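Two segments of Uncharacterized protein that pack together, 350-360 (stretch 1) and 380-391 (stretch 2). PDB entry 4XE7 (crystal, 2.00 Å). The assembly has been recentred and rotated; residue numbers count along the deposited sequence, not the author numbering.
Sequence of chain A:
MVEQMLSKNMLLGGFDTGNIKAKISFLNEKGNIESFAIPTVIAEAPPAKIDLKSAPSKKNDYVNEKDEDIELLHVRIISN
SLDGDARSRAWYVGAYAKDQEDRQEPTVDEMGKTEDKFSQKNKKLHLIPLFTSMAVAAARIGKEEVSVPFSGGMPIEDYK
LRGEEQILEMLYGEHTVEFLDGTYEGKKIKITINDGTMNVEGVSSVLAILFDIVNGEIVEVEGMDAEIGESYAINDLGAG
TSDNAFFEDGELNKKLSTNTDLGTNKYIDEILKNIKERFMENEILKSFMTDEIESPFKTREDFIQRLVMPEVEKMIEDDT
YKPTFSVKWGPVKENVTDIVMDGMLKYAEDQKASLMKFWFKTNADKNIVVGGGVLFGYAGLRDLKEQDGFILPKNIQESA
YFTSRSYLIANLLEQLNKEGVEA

Stretch 1 (350-360) DQKASLMKFWF
Stretch 2 380-391: GLRDLKEQDGFI

Stretch 1 is helical throughout, with i to i+4 bonds such as Leu355 N to Gln351 O (2.8 Å). Stretch 2 begins in a helix that started earlier in the chain, keeps helical phi/psi through Glu386 with i to i+3 bonds such as Leu384 N to Leu381 O (2.8 Å), makes a type II turn from Gln387 to Phe390, and leaves as a strand. The two run in the same general sense up to the turn, after which stretch 2 doubles back in its strand: Lys352 CA lies 7.3 Å from Leu381 CA, and Trp359 CA 9.3 Å from Phe390 CA. No hydrogen bond crosses between them; apolar packing dominates, burying 426 Å² summed over both sides.

Leu355 is central. Its CB points toward stretch 2, and with chi1 m, chi2 t Leu355 CD1 lies 4.2 Å from Leu381 CD2, 4.2 Å from Leu384 CD1 and 4.4 Å from Phe390 CE2. Leu381 and Leu384 share this m,t rotamer. Leucine suits these buried places because its branched apolar end fills space and has no polar group to satisfy. Leu384 also receives the aliphatic part of Lys352, whose chi1 is t: Lys352 CG is 3.7 Å from Leu384 CD2. Met356, m at all three chi angles, starts sideways but curls inward, bringing Met356 CE to 4.2 Å from Gln387 CD.

Trp359 covers the turn and has the largest buried area, 91 Å². With chi1 -156° and chi2 -12°, its six-membered ring reaches the turn: Trp359 CZ3 is 3.5 Å from Gln387 CB and Trp359 CZ2 3.3 Å from Asp388 O, both near the ring plane at its edge, while Trp359 CH2 is 3.5 Å from the backbone Phe390 N and 3.8 Å from Phe390 CB. NE1 is hydrogen-bonded elsewhere in the structure. Gly389, at phi/psi 100/-14, suits the turn: an ideal CB would jam against the preceding carbonyl O and lie 3.1 Å from Trp359 CZ2. Phe390, chi1 t and chi2 -90°, presents its ring edge to Leu355 CD1.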

# COMPACT_ATOMS: atom_id res chain seq x y z
N ASP A 350 -12.91 -20.95 5.04
CA ASP A 350 -12.98 -20.29 6.34
C ASP A 350 -13.35 -18.82 6.21
O ASP A 350 -14.14 -18.29 6.98
CB ASP A 350 -11.66 -20.45 7.08
CG ASP A 350 -11.45 -21.87 7.56
OD1 ASP A 350 -12.47 -22.59 7.72
OD2 ASP A 350 -10.28 -22.27 7.78
N GLN A 351 -12.79 -18.15 5.21
CA GLN A 351 -13.20 -16.79 4.93
C GLN A 351 -14.66 -16.72 4.49
O GLN A 351 -15.38 -15.78 4.84
CB GLN A 351 -12.30 -16.16 3.87
CG GLN A 351 -10.94 -15.67 4.45
CD GLN A 351 -11.10 -14.42 5.35
OE1 GLN A 351 -12.21 -13.91 5.53
NE2 GLN A 351 -10.00 -13.94 5.90
N LYS A 352 -15.10 -17.71 3.71
CA LYS A 352 -16.50 -17.72 3.26
C LYS A 352 -17.47 -17.66 4.43
O LYS A 352 -18.38 -16.84 4.47
CB LYS A 352 -16.79 -18.97 2.42
CG LYS A 352 -18.23 -18.97 1.88
CD LYS A 352 -18.81 -20.37 1.77
CE LYS A 352 -20.19 -20.35 1.10
NZ LYS A 352 -20.18 -20.69 -0.34
N ALA A 353 -17.26 -18.54 5.40
CA ALA A 353 -18.09 -18.59 6.59
C ALA A 353 -18.09 -17.24 7.32
O ALA A 353 -19.12 -16.77 7.78
CB ALA A 353 -17.63 -19.71 7.52
N SER A 354 -16.92 -16.62 7.41
CA SER A 354 -16.78 -15.32 8.07
C SER A 354 -17.50 -14.19 7.32
O SER A 354 -18.23 -13.37 7.92
CB SER A 354 -15.29 -14.98 8.22
OG SER A 354 -15.10 -13.62 8.57
N LEU A 355 -17.26 -14.13 6.01
CA LEU A 355 -17.82 -13.10 5.15
C LEU A 355 -19.33 -13.20 5.00
O LEU A 355 -20.03 -12.18 4.92
CB LEU A 355 -17.18 -13.17 3.76
CG LEU A 355 -15.67 -12.91 3.74
CD1 LEU A 355 -15.09 -13.29 2.41
CD2 LEU A 355 -15.41 -11.45 4.03
N MET A 356 -19.84 -14.42 4.94
CA MET A 356 -21.29 -14.60 4.82
C MET A 356 -21.97 -14.18 6.13
O MET A 356 -22.96 -13.47 6.12
CB MET A 356 -21.65 -16.05 4.45
CG MET A 356 -21.24 -16.42 3.00
SD MET A 356 -22.15 -15.54 1.67
CE MET A 356 -23.65 -16.51 1.58
N LYS A 357 -21.38 -14.57 7.26
CA LYS A 357 -21.92 -14.15 8.55
C LYS A 357 -21.93 -12.61 8.70
O LYS A 357 -22.89 -12.03 9.20
CB LYS A 357 -21.12 -14.83 9.66
CG LYS A 357 -21.43 -14.36 11.06
CD LYS A 357 -20.67 -15.19 12.10
CE LYS A 357 -21.01 -16.67 11.99
NZ LYS A 357 -22.24 -16.99 12.77
N PHE A 358 -20.86 -11.94 8.26
CA PHE A 358 -20.79 -10.50 8.37
C PHE A 358 -21.82 -9.85 7.47
O PHE A 358 -22.35 -8.80 7.79
CB PHE A 358 -19.39 -9.97 8.02
CG PHE A 358 -19.18 -8.53 8.42
CD1 PHE A 358 -19.27 -8.15 9.75
CD2 PHE A 358 -18.88 -7.55 7.47
CE1 PHE A 358 -19.05 -6.84 10.14
CE2 PHE A 358 -18.66 -6.23 7.86
CZ PHE A 358 -18.75 -5.87 9.19
N TRP A 359 -22.04 -10.46 6.31
CA TRP A 359 -23.03 -9.96 5.38
C TRP A 359 -24.42 -9.96 6.02
O TRP A 359 -25.15 -8.99 5.90
CB TRP A 359 -23.02 -10.80 4.10
CG TRP A 359 -23.52 -10.12 2.87
CD1 TRP A 359 -24.20 -8.93 2.78
CD2 TRP A 359 -23.37 -10.60 1.54
NE1 TRP A 359 -24.49 -8.66 1.46
CE2 TRP A 359 -23.99 -9.68 0.67
CE3 TRP A 359 -22.77 -11.74 0.98
CZ2 TRP A 359 -24.01 -9.84 -0.71
CZ3 TRP A 359 -22.81 -11.92 -0.40
CH2 TRP A 359 -23.42 -10.96 -1.23
N PHE A 360 -24.77 -11.04 6.73
CA PHE A 360 -26.08 -11.12 7.35
C PHE A 360 -26.15 -10.22 8.58
O PHE A 360 -27.19 -9.64 8.86
CB PHE A 360 -26.44 -12.55 7.74
CG PHE A 360 -26.68 -13.45 6.58
CD1 PHE A 360 -27.77 -13.23 5.74
CD2 PHE A 360 -25.81 -14.49 6.30
CE1 PHE A 360 -27.98 -14.05 4.66
CE2 PHE A 360 -26.01 -15.31 5.23
CZ PHE A 360 -27.11 -15.09 4.40
N GLY A 380 -10.80 -19.88 -4.55
CA GLY A 380 -12.08 -20.16 -3.93
C GLY A 380 -12.99 -18.94 -3.80
O GLY A 380 -14.18 -19.00 -4.13
N LEU A 381 -12.42 -17.81 -3.36
CA LEU A 381 -13.22 -16.61 -3.11
C LEU A 381 -13.99 -16.17 -4.35
O LEU A 381 -15.11 -15.66 -4.24
CB LEU A 381 -12.33 -15.46 -2.62
CG LEU A 381 -11.70 -15.71 -1.25
CD1 LEU A 381 -10.58 -14.70 -0.95
CD2 LEU A 381 -12.76 -15.65 -0.18
N ARG A 382 -13.41 -16.35 -5.53
CA ARG A 382 -14.12 -15.89 -6.74
C ARG A 382 -15.48 -16.57 -6.95
O ARG A 382 -16.34 -16.02 -7.63
CB ARG A 382 -13.25 -16.10 -7.99
CG ARG A 382 -13.03 -17.53 -8.31
CD ARG A 382 -12.18 -17.67 -9.53
NE ARG A 382 -11.88 -19.07 -9.79
CZ ARG A 382 -11.14 -19.47 -10.81
NH1 ARG A 382 -10.64 -18.56 -11.64
NH2 ARG A 382 -10.91 -20.76 -11.00
N ASP A 383 -15.67 -17.75 -6.37
CA ASP A 383 -16.99 -18.40 -6.33
C ASP A 383 -18.07 -17.53 -5.69
O ASP A 383 -19.25 -17.61 -6.06
CB ASP A 383 -16.93 -19.73 -5.57
CG ASP A 383 -16.21 -20.83 -6.33
OD1 ASP A 383 -15.89 -20.64 -7.52
OD2 ASP A 383 -15.98 -21.90 -5.72
N LEU A 384 -17.70 -16.71 -4.71
CA LEU A 384 -18.71 -15.88 -4.03
C LEU A 384 -19.28 -14.81 -4.94
O LEU A 384 -20.30 -14.20 -4.63
CB LEU A 384 -18.13 -15.24 -2.78
CG LEU A 384 -17.75 -16.24 -1.70
CD1 LEU A 384 -17.01 -15.52 -0.60
CD2 LEU A 384 -18.99 -16.91 -1.15
N LYS A 385 -18.61 -14.56 -6.06
CA LYS A 385 -19.13 -13.60 -7.04
C LYS A 385 -20.52 -13.99 -7.55
O LYS A 385 -21.23 -13.15 -8.10
CB LYS A 385 -18.18 -13.46 -8.23
CG LYS A 385 -16.90 -12.70 -7.92
CD LYS A 385 -16.41 -11.92 -9.12
CE LYS A 385 -15.41 -12.70 -9.92
NZ LYS A 385 -14.83 -11.84 -10.99
N GLU A 386 -20.91 -15.24 -7.36
CA GLU A 386 -22.25 -15.68 -7.72
C GLU A 386 -23.30 -15.05 -6.81
O GLU A 386 -24.46 -14.91 -7.19
CB GLU A 386 -22.37 -17.20 -7.69
CG GLU A 386 -22.00 -17.87 -9.00
CD GLU A 386 -22.92 -17.46 -10.14
OE1 GLU A 386 -22.65 -16.43 -10.81
OE2 GLU A 386 -23.92 -18.17 -10.38
N GLN A 387 -22.90 -14.69 -5.59
CA GLN A 387 -23.79 -13.97 -4.70
C GLN A 387 -23.98 -12.55 -5.23
O GLN A 387 -23.01 -11.85 -5.47
CB GLN A 387 -23.21 -13.92 -3.28
CG GLN A 387 -22.79 -15.28 -2.73
CD GLN A 387 -23.97 -16.22 -2.61
OE1 GLN A 387 -25.10 -15.78 -2.38
NE2 GLN A 387 -23.73 -17.52 -2.78
N ASP A 388 -25.22 -12.11 -5.44
CA ASP A 388 -25.39 -10.74 -5.93
C ASP A 388 -25.09 -9.74 -4.80
O ASP A 388 -25.52 -9.89 -3.66
CB ASP A 388 -26.80 -10.52 -6.50
CG ASP A 388 -27.88 -10.63 -5.46
OD1 ASP A 388 -27.85 -11.61 -4.69
OD2 ASP A 388 -28.75 -9.74 -5.42
N GLY A 389 -24.29 -8.73 -5.13
CA GLY A 389 -23.86 -7.79 -4.11
C GLY A 389 -22.45 -8.07 -3.62
O GLY A 389 -21.85 -7.22 -2.97
N PHE A 390 -21.91 -9.26 -3.93
CA PHE A 390 -20.53 -9.59 -3.56
C PHE A 390 -19.54 -9.09 -4.60
O PHE A 390 -19.65 -9.38 -5.79
CB PHE A 390 -20.34 -11.10 -3.38
CG PHE A 390 -18.96 -11.47 -2.88
CD1 PHE A 390 -17.93 -11.74 -3.78
CD2 PHE A 390 -18.70 -11.56 -1.52
CE1 PHE A 390 -16.65 -12.07 -3.32
CE2 PHE A 390 -17.44 -11.90 -1.05
CZ PHE A 390 -16.41 -12.15 -1.96
N ILE A 391 -18.55 -8.33 -4.13
CA ILE A 391 -17.60 -7.70 -5.04
C ILE A 391 -16.17 -8.16 -4.77
O ILE A 391 -15.64 -7.97 -3.67
CB ILE A 391 -17.65 -6.17 -4.92
CG1 ILE A 391 -19.08 -5.65 -5.15
CG2 ILE A 391 -16.67 -5.54 -5.88
CD1 ILE A 391 -19.68 -6.10 -6.46